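Long-range contacts in putative peptide ABC-transport system periplasmic peptide-binding protein (Campylobacter jejuni, PDB 4OEV), which binds nickel(II) outside the cytoplasm and probably delivers it to an ABC-type importer, in a family generally assigned to peptide transport: residues Ala239-Met245 with Ser379-Gly385; Phe395-Glu399 with Pro453-Leu457. One frame throughout, in Å; residues are numbered along the deposited sequence.

Interaction 1: Ala239-Met245 with Ser379-Gly385; sequences ADYRALM and SFLIGWG. With OXL (oxalate ion), chain D.
Tyr241, Ala243 and Met245 pair with Trp384, Ile382 and Phe380 as the hydrogen-bonded pairs of an antiparallel ladder. Six backbone bonds satisfy both the N-H and the C=O of these residues. The bond from Met245 N to Phe380 O is 2.7 Å and nearly straight; that from Trp384 N to Tyr241 O is weak at 3.3 Å. Trp384 O serves Tyr241 N and also lies over one face of the Tyr241 ring near its rim, 3.3 Å from CD2.

At the non-hydrogen-bonded pair, Arg242 NH1 comes within 3.3 Å of Gly383 CA. The Arg242 chain bends at chi2 (-76°) and turns its guanidinium back to Asp240 in an end-on salt bridge. NH1 meets OD1 at 3.0 Å, from above the carboxylate plane, and NH2 donates to OD2. NH1 also gives a weak bond to Tyr241 O. The Asp240 carboxylate is gripped further by His480 ND1 on OD1 and His481 N on OD2. Both histidines are nickel ligands, so Asp240 is a second-shell residue, and its bond to ND1 is consistent with orienting the His480 ring.

Gly383 N gives a weak bond to oxalate O1, 2.9 Å away. Oxalate O4 lies over one face of the Trp384 indole, 3.3 Å from CZ3. Arg344 also bonds the oxalate, and its NH2 donates to Leu381 O. Ser379 OG bonds Glu334 O.

Strand 454-467 pairs with the other edge of strand 241-246. Helix 342-357 packs on Leu244 and Leu381, while strand 329-338 touches Leu244, Ser379 and Phe380.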
ATOM      1  N   ALA A 239       0.480   9.149  -0.644  1.00 36.86           N
ATOM      2  CA  ALA A 239       1.084   8.898   0.669  1.00 36.63           C
ATOM      3  C   ALA A 239       2.158   7.811   0.533  1.00 35.97           C
ATOM      4  O   ALA A 239       2.637   7.237   1.520  1.00 33.20           O
ATOM      5  CB  ALA A 239      -0.010   8.494   1.713  1.00 33.41           C
ATOM      6  N   ASP A 240       2.513   7.511  -0.712  1.00 35.36           N
ATOM      7  CA  ASP A 240       3.469   6.456  -1.006  1.00 32.70           C
ATOM      8  C   ASP A 240       4.917   6.928  -0.842  1.00 31.71           C
ATOM      9  O   ASP A 240       5.304   7.908  -1.475  1.00 32.62           O
ATOM     10  CB  ASP A 240       3.246   5.976  -2.436  1.00 33.24           C
ATOM     11  CG  ASP A 240       3.993   4.704  -2.737  1.00 30.98           C
ATOM     12  OD1 ASP A 240       4.501   4.056  -1.797  1.00 32.81           O
ATOM     13  OD2 ASP A 240       4.032   4.318  -3.907  1.00 32.94           O
ATOM     14  N   TYR A 241       5.716   6.247  -0.027  1.00 30.84           N
ATOM     15  CA  TYR A 241       7.167   6.619   0.078  1.00 30.73           C
ATOM     16  C   TYR A 241       8.109   5.480  -0.352  1.00 28.79           C
ATOM     17  O   TYR A 241       7.727   4.308  -0.358  1.00 25.92           O
ATOM     18  CB  TYR A 241       7.513   7.068   1.512  1.00 30.58           C
ATOM     19  CG  TYR A 241       7.326   5.959   2.548  1.00 31.08           C
ATOM     20  CD1 TYR A 241       8.312   4.983   2.733  1.00 31.97           C
ATOM     21  CD2 TYR A 241       6.191   5.909   3.348  1.00 31.23           C
ATOM     22  CE1 TYR A 241       8.130   3.945   3.671  1.00 31.79           C
ATOM     23  CE2 TYR A 241       6.017   4.886   4.305  1.00 30.56           C
ATOM     24  CZ  TYR A 241       6.975   3.913   4.429  1.00 31.99           C
ATOM     25  OH  TYR A 241       6.816   2.899   5.339  1.00 28.36           O
ATOM     26  N   ARG A 242       9.347   5.827  -0.734  1.00 30.04           N
ATOM     27  CA  ARG A 242      10.387   4.854  -1.017  1.00 31.27           C
ATOM     28  C   ARG A 242      11.440   4.962   0.079  1.00 28.14           C
ATOM     29  O   ARG A 242      11.655   6.031   0.600  1.00 26.95           O
ATOM     30  CB  ARG A 242      11.091   5.069  -2.389  1.00 30.49           C
ATOM     31  CG  ARG A 242      10.138   4.844  -3.570  1.00 30.35           C
ATOM     32  CD  ARG A 242       9.871   3.380  -3.825  1.00 29.82           C
ATOM     33  NE  ARG A 242       8.716   3.220  -4.689  1.00 31.51           N
ATOM     34  CZ  ARG A 242       7.455   3.215  -4.272  1.00 29.44           C
ATOM     35  NH1 ARG A 242       7.145   3.375  -2.985  1.00 29.94           N
ATOM     36  NH2 ARG A 242       6.484   3.070  -5.152  1.00 29.24           N
ATOM     37  N   ALA A 243      12.058   3.840   0.403  1.00 25.79           N
ATOM     38  CA  ALA A 243      13.054   3.757   1.488  1.00 24.08           C
ATOM     39  C   ALA A 243      13.968   2.587   1.254  1.00 27.68           C
ATOM     40  O   ALA A 243      13.590   1.667   0.518  1.00 28.78           O
ATOM     41  CB  ALA A 243      12.310   3.620   2.899  1.00 29.76           C
ATOM     42  N   LEU A 244      15.172   2.610   1.877  1.00 23.05           N
ATOM     43  CA  LEU A 244      15.991   1.415   1.988  1.00 27.20           C
ATOM     44  C   LEU A 244      15.532   0.647   3.232  1.00 27.37           C
ATOM     45  O   LEU A 244      15.611   1.185   4.337  1.00 24.55           O
ATOM     46  CB  LEU A 244      17.500   1.734   2.134  1.00 27.77           C
ATOM     47  CG  LEU A 244      18.361   0.487   2.167  1.00 26.34           C
ATOM     48  CD1 LEU A 244      18.230  -0.132   0.799  1.00 25.34           C
ATOM     49  CD2 LEU A 244      19.896   0.890   2.496  1.00 25.96           C
ATOM     50  N   MET A 245      15.076  -0.592   3.039  1.00 25.59           N
ATOM     51  CA  MET A 245      14.693  -1.496   4.159  1.00 27.22           C
ATOM     52  C   MET A 245      15.973  -2.170   4.648  1.00 27.07           C
ATOM     53  O   MET A 245      16.577  -2.889   3.875  1.00 28.16           O
ATOM     54  CB  MET A 245      13.710  -2.568   3.675  1.00 28.50           C
ATOM     55  CG  MET A 245      13.073  -3.598   4.749  1.00 26.10           C
ATOM     56  SD  MET A 245      12.856  -5.270   4.041  1.00 33.20           S
ATOM     57  CE  MET A 245      14.564  -5.833   4.040  1.00 36.66           C
ATOM     58  N   SER A 379      19.278  -5.865   2.221  1.00 25.72           N
ATOM     59  CA  SER A 379      18.509  -4.645   2.204  1.00 26.31           C
ATOM     60  C   SER A 379      17.730  -4.587   0.887  1.00 24.61           C
ATOM     61  O   SER A 379      18.054  -5.308  -0.089  1.00 27.55           O
ATOM     62  CB  SER A 379      19.407  -3.421   2.392  1.00 28.29           C
ATOM     63  OG  SER A 379      20.304  -3.222   1.300  1.00 29.59           O
ATOM     64  N   PHE A 380      16.705  -3.763   0.869  1.00 26.79           N
ATOM     65  CA  PHE A 380      15.704  -3.810  -0.198  1.00 29.08           C
ATOM     66  C   PHE A 380      15.134  -2.413  -0.420  1.00 26.73           C
ATOM     67  O   PHE A 380      14.817  -1.729   0.554  1.00 27.91           O
ATOM     68  CB  PHE A 380      14.565  -4.817   0.195  1.00 28.98           C
ATOM     69  CG  PHE A 380      13.487  -4.961  -0.843  1.00 29.67           C
ATOM     70  CD1 PHE A 380      13.718  -5.689  -2.004  1.00 31.02           C
ATOM     71  CD2 PHE A 380      12.232  -4.382  -0.640  1.00 30.91           C
ATOM     72  CE1 PHE A 380      12.704  -5.830  -2.958  1.00 34.30           C
ATOM     73  CE2 PHE A 380      11.207  -4.527  -1.597  1.00 33.18           C
ATOM     74  CZ  PHE A 380      11.454  -5.227  -2.757  1.00 32.05           C
ATOM     75  N   LEU A 381      15.030  -1.980  -1.688  1.00 25.71           N
ATOM     76  CA  LEU A 381      14.488  -0.669  -2.014  1.00 25.54           C
ATOM     77  C   LEU A 381      12.958  -0.818  -1.947  1.00 27.57           C
ATOM     78  O   LEU A 381      12.353  -1.194  -2.939  1.00 28.64           O
ATOM     79  CB  LEU A 381      14.933  -0.211  -3.418  1.00 29.26           C
ATOM     80  CG  LEU A 381      15.105   1.313  -3.562  1.00 31.35           C
ATOM     81  CD1 LEU A 381      13.841   2.050  -3.191  1.00 31.67           C
ATOM     82  CD2 LEU A 381      16.216   1.808  -2.663  1.00 29.75           C
ATOM     83  N   ILE A 382      12.402  -0.529  -0.778  1.00 23.46           N
ATOM     84  CA  ILE A 382      11.013  -0.866  -0.371  1.00 21.96           C
ATOM     85  C   ILE A 382      10.087   0.348  -0.508  1.00 25.42           C
ATOM     86  O   ILE A 382      10.568   1.466  -0.710  1.00 27.44           O
ATOM     87  CB  ILE A 382      11.026  -1.349   1.113  1.00 20.31           C
ATOM     88  CG1 ILE A 382       9.747  -2.164   1.483  1.00 21.54           C
ATOM     89  CG2 ILE A 382      11.079  -0.086   2.054  1.00 26.72           C
ATOM     90  CD1 ILE A 382       9.931  -2.947   2.779  1.00 23.14           C
ATOM     91  N   GLY A 383       8.745   0.165  -0.414  1.00 23.92           N
ATOM     92  CA  GLY A 383       7.878   1.318  -0.474  1.00 20.26           C
ATOM     93  C   GLY A 383       6.593   0.890   0.318  1.00 23.36           C
ATOM     94  O   GLY A 383       6.332  -0.309   0.378  1.00 25.83           O
ATOM     95  N   TRP A 384       5.898   1.838   0.950  1.00 27.45           N
ATOM     96  CA  TRP A 384       4.577   1.590   1.622  1.00 24.49           C
ATOM     97  C   TRP A 384       3.857   2.900   1.658  1.00 24.14           C
ATOM     98  O   TRP A 384       4.439   3.916   1.337  1.00 27.10           O
ATOM     99  CB  TRP A 384       4.722   1.080   3.080  1.00 23.23           C
ATOM    100  CG  TRP A 384       5.411  -0.210   3.247  1.00 26.75           C
ATOM    101  CD1 TRP A 384       6.654  -0.424   3.827  1.00 30.98           C
ATOM    102  CD2 TRP A 384       4.937  -1.472   2.836  1.00 28.77           C
ATOM    103  NE1 TRP A 384       6.962  -1.768   3.774  1.00 31.15           N
ATOM    104  CE2 TRP A 384       5.907  -2.429   3.195  1.00 29.51           C
ATOM    105  CE3 TRP A 384       3.742  -1.911   2.244  1.00 34.38           C
ATOM    106  CZ2 TRP A 384       5.733  -3.792   2.945  1.00 29.01           C
ATOM    107  CZ3 TRP A 384       3.587  -3.262   1.985  1.00 35.20           C
ATOM    108  CH2 TRP A 384       4.563  -4.179   2.354  1.00 32.28           C
ATOM    109  N   GLY A 385       2.586   2.909   2.082  1.00 26.29           N
ATOM    110  CA  GLY A 385       1.943   4.188   2.310  1.00 26.72           C
ATOM    111  C   GLY A 385       0.447   4.142   1.975  1.00 29.22           C
ATOM    112  O   GLY A 385       0.059   3.552   0.964  1.00 32.86           O
TER
HETATM  113  C1  OXL D 502       7.142  -2.679  -1.957  1.00 25.78           C
HETATM  114  C2  OXL D 502       6.334  -3.553  -1.005  1.00 32.00           C
HETATM  115  O1  OXL D 502       8.388  -2.351  -1.764  1.00 25.19           O
HETATM  116  O2  OXL D 502       6.978  -4.394  -0.351  1.00 35.76           O
HETATM  117  O3  OXL D 502       6.541  -2.318  -2.990  1.00 21.77           O
HETATM  118  O4  OXL D 502       5.047  -3.547  -0.985  1.00 26.96           O

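Interaction 2: Phe395-Glu399 with Pro453-Leu457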
ATOM      1  N   PHE A 395       0.981  -0.771  11.306  1.00 27.62           N
ATOM      2  CA  PHE A 395       0.959  -1.939  12.157  1.00 25.06           C
ATOM      3  C   PHE A 395       1.562  -3.206  11.477  1.00 28.03           C
ATOM      4  O   PHE A 395       2.486  -3.867  12.040  1.00 29.77           O
ATOM      5  CB  PHE A 395      -0.472  -2.222  12.653  1.00 24.19           C
ATOM      6  CG  PHE A 395      -0.531  -3.195  13.839  1.00 25.07           C
ATOM      7  CD1 PHE A 395      -0.366  -2.727  15.122  1.00 26.10           C
ATOM      8  CD2 PHE A 395      -0.719  -4.571  13.636  1.00 28.02           C
ATOM      9  CE1 PHE A 395      -0.429  -3.630  16.246  1.00 29.24           C
ATOM     10  CE2 PHE A 395      -0.754  -5.488  14.735  1.00 31.17           C
ATOM     11  CZ  PHE A 395      -0.605  -5.012  16.028  1.00 30.55           C
ATOM     12  N   ARG A 396       1.123  -3.540  10.277  1.00 24.69           N
ATOM     13  CA  ARG A 396       1.655  -4.771   9.655  1.00 22.84           C
ATOM     14  C   ARG A 396       3.111  -4.577   9.229  1.00 23.69           C
ATOM     15  O   ARG A 396       3.780  -5.569   8.894  1.00 24.02           O
ATOM     16  CB  ARG A 396       0.852  -5.175   8.406  1.00 21.70           C
ATOM     17  CG  ARG A 396      -0.488  -5.845   8.803  1.00 23.87           C
ATOM     18  CD  ARG A 396      -1.464  -5.944   7.615  1.00 25.61           C
ATOM     19  NE  ARG A 396      -2.033  -4.625   7.338  1.00 31.08           N
ATOM     20  CZ  ARG A 396      -2.992  -4.386   6.432  1.00 31.12           C
ATOM     21  NH1 ARG A 396      -3.456  -3.157   6.288  1.00 29.62           N
ATOM     22  NH2 ARG A 396      -3.491  -5.362   5.690  1.00 31.88           N
ATOM     23  N   VAL A 397       3.551  -3.323   9.195  1.00 21.46           N
ATOM     24  CA  VAL A 397       4.926  -3.050   8.633  1.00 22.89           C
ATOM     25  C   VAL A 397       6.049  -3.030   9.691  1.00 26.82           C
ATOM     26  O   VAL A 397       7.160  -3.531   9.423  1.00 27.07           O
ATOM     27  CB  VAL A 397       4.915  -1.723   7.851  1.00 23.23           C
ATOM     28  CG1 VAL A 397       6.381  -1.257   7.390  1.00 24.39           C
ATOM     29  CG2 VAL A 397       4.044  -1.842   6.638  1.00 25.82           C
ATOM     30  N   PHE A 398       5.767  -2.459  10.867  1.00 26.89           N
ATOM     31  CA  PHE A 398       6.786  -2.181  11.908  1.00 24.64           C
ATOM     32  C   PHE A 398       6.597  -2.995  13.173  1.00 27.39           C
ATOM     33  O   PHE A 398       7.520  -3.136  13.963  1.00 26.90           O
ATOM     34  CB  PHE A 398       6.749  -0.694  12.297  1.00 25.18           C
ATOM     35  CG  PHE A 398       7.035   0.239  11.103  1.00 28.41           C
ATOM     36  CD1 PHE A 398       8.310   0.311  10.575  1.00 26.53           C
ATOM     37  CD2 PHE A 398       6.021   0.997  10.533  1.00 25.76           C
ATOM     38  CE1 PHE A 398       8.576   1.141   9.465  1.00 27.85           C
ATOM     39  CE2 PHE A 398       6.268   1.818   9.435  1.00 26.65           C
ATOM     40  CZ  PHE A 398       7.558   1.898   8.907  1.00 28.53           C
ATOM     41  N   GLU A 399       5.373  -3.455  13.430  1.00 24.22           N
ATOM     42  CA  GLU A 399       5.172  -4.101  14.704  1.00 22.09           C
ATOM     43  C   GLU A 399       5.779  -5.492  14.773  1.00 26.30           C
ATOM     44  O   GLU A 399       5.785  -6.274  13.773  1.00 26.83           O
ATOM     45  CB  GLU A 399       3.646  -4.096  15.022  1.00 28.24           C
ATOM     46  CG  GLU A 399       3.279  -3.853  16.483  1.00 32.13           C
ATOM     47  CD  GLU A 399       3.054  -5.168  17.145  1.00 39.31           C
ATOM     48  OE1 GLU A 399       2.826  -5.194  18.372  1.00 41.44           O
ATOM     49  OE2 GLU A 399       3.027  -6.198  16.411  1.00 42.11           O
ATOM     50  N   PRO A 453      14.400   1.605  11.269  1.00 27.68           N
ATOM     51  CA  PRO A 453      14.307   0.348  10.524  1.00 27.15           C
ATOM     52  C   PRO A 453      14.762   0.539   9.067  1.00 25.10           C
ATOM     53  O   PRO A 453      15.024  -0.453   8.356  1.00 23.64           O
ATOM     54  CB  PRO A 453      12.815   0.046  10.570  1.00 29.12           C
ATOM     55  CG  PRO A 453      12.188   1.396  10.611  1.00 30.29           C
ATOM     56  CD  PRO A 453      13.066   2.194  11.524  1.00 30.51           C
ATOM     57  N   PHE A 454      14.724   1.794   8.617  1.00 25.83           N
ATOM     58  CA  PHE A 454      14.902   2.135   7.189  1.00 28.71           C
ATOM     59  C   PHE A 454      15.943   3.236   6.986  1.00 33.33           C
ATOM     60  O   PHE A 454      16.356   3.931   7.935  1.00 34.11           O
ATOM     61  CB  PHE A 454      13.613   2.660   6.507  1.00 28.20           C
ATOM     62  CG  PHE A 454      12.409   1.695   6.442  1.00 24.96           C
ATOM     63  CD1 PHE A 454      12.477   0.310   6.716  1.00 25.19           C
ATOM     64  CD2 PHE A 454      11.184   2.207   5.987  1.00 27.77           C
ATOM     65  CE1 PHE A 454      11.316  -0.496   6.659  1.00 29.36           C
ATOM     66  CE2 PHE A 454      10.022   1.405   5.918  1.00 28.37           C
ATOM     67  CZ  PHE A 454      10.096   0.053   6.230  1.00 31.06           C
ATOM     68  N   ILE A 455      16.289   3.470   5.719  1.00 31.45           N
ATOM     69  CA  ILE A 455      16.638   4.836   5.301  1.00 28.62           C
ATOM     70  C   ILE A 455      15.429   5.382   4.523  1.00 31.38           C
ATOM     71  O   ILE A 455      15.127   4.849   3.430  1.00 28.38           O
ATOM     72  CB  ILE A 455      17.836   4.942   4.382  1.00 28.60           C
ATOM     73  CG1 ILE A 455      19.083   4.341   5.051  1.00 30.11           C
ATOM     74  CG2 ILE A 455      18.048   6.385   4.052  1.00 27.20           C
ATOM     75  CD1 ILE A 455      20.308   4.368   4.142  1.00 31.63           C
ATOM     76  N   PHE A 456      14.689   6.337   5.092  1.00 30.56           N
ATOM     77  CA  PHE A 456      13.547   6.902   4.336  1.00 32.11           C
ATOM     78  C   PHE A 456      14.110   7.813   3.250  1.00 32.93           C
ATOM     79  O   PHE A 456      15.035   8.564   3.512  1.00 34.29           O
ATOM     80  CB  PHE A 456      12.599   7.675   5.217  1.00 29.78           C
ATOM     81  CG  PHE A 456      11.682   6.808   6.011  1.00 29.11           C
ATOM     82  CD1 PHE A 456      10.374   6.587   5.566  1.00 29.10           C
ATOM     83  CD2 PHE A 456      12.094   6.225   7.178  1.00 28.11           C
ATOM     84  CE1 PHE A 456       9.485   5.805   6.287  1.00 27.16           C
ATOM     85  CE2 PHE A 456      11.174   5.395   7.925  1.00 27.80           C
ATOM     86  CZ  PHE A 456       9.885   5.219   7.458  1.00 29.83           C
ATOM     87  N   LEU A 457      13.543   7.767   2.056  1.00 32.13           N
ATOM     88  CA  LEU A 457      14.137   8.536   0.951  1.00 29.06           C
ATOM     89  C   LEU A 457      13.170   9.596   0.443  1.00 32.43           C
ATOM     90  O   LEU A 457      13.452  10.786   0.569  1.00 33.62           O
ATOM     91  CB  LEU A 457      14.553   7.584  -0.164  1.00 26.69           C
ATOM     92  CG  LEU A 457      15.655   6.616   0.290  1.00 27.46           C
ATOM     93  CD1 LEU A 457      15.788   5.448  -0.716  1.00 30.41           C
ATOM     94  CD2 LEU A 457      16.985   7.385   0.376  1.00 32.20           C
TER
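Phe398 carries most of this contact. Its ring reaches from the short helix 395-398 to Pro453, just before strand 454-467, and to Phe454 and Phe456 within it. CE1 is the main touching atom. It lies 3.7 Å from Phe454 CZ and 3.8 Å from Pro453 CG, and CZ beside it comes near Phe456 CZ.

The first torsion of Phe398 is -60°, which sets CG opposite the carbonyl carbon and next to the backbone N. This carries the ring off the helix toward the strand, although the bond from CA to CB does not itself aim there. Val397 covers one face of the ring. Its CG1 is 3.6 Å above the Phe398 plane, over the ring centre. The same methyl meets Phe454 CZ at 4.1 Å, so one branch of Val397 touches both rings.

Phe454 has a similar first torsion, -62°, and its ring also extends toward the helix. CE1 of Phe398 lies over one face of this ring. The two planes are inclined at 45° and the centroids are 5.4 Å apart, an oblique aromatic pair. Within the strand segment, Phe454 CD2 rests over one face of the Phe456 ring. The Phe456 ring in turn meets Phe398 CZ at its edge. Pro453 offers its CG to CE1 and CD1 of Phe398.

Tyr241 and Pro286 extend the cluster, and Val421 of helix 419-429 also touches Phe398. No hydrogen bond or salt bridge crosses between the segments, and every touching residue is buried. The helix and strand are therefore held here by van der Waals and hydrophobic contact, so shape fit, rather than bond direction, probably sets their relation here.

The centres of the two interactions lie 8 Å apart. Both segments of interaction 1 come earlier in the chain than those of interaction 2, and helix 395-398 is the next helix or strand after strand 379-384. Both reach the same antiparallel sheet, where strand 241-246 lies between strands 379-384 and 454-467. Leu244 N probably hydrogen-bonds Ile455 O, and Leu457 N probably hydrogen-bonds Arg242 O, which ties the two together directly. Tyr241 also meets Phe398, Phe454 and Phe456. Interaction 1 forms part of the oxalate pocket beside the nickel, whereas interaction 2 is an apolar layer on the same sheet, away from that site.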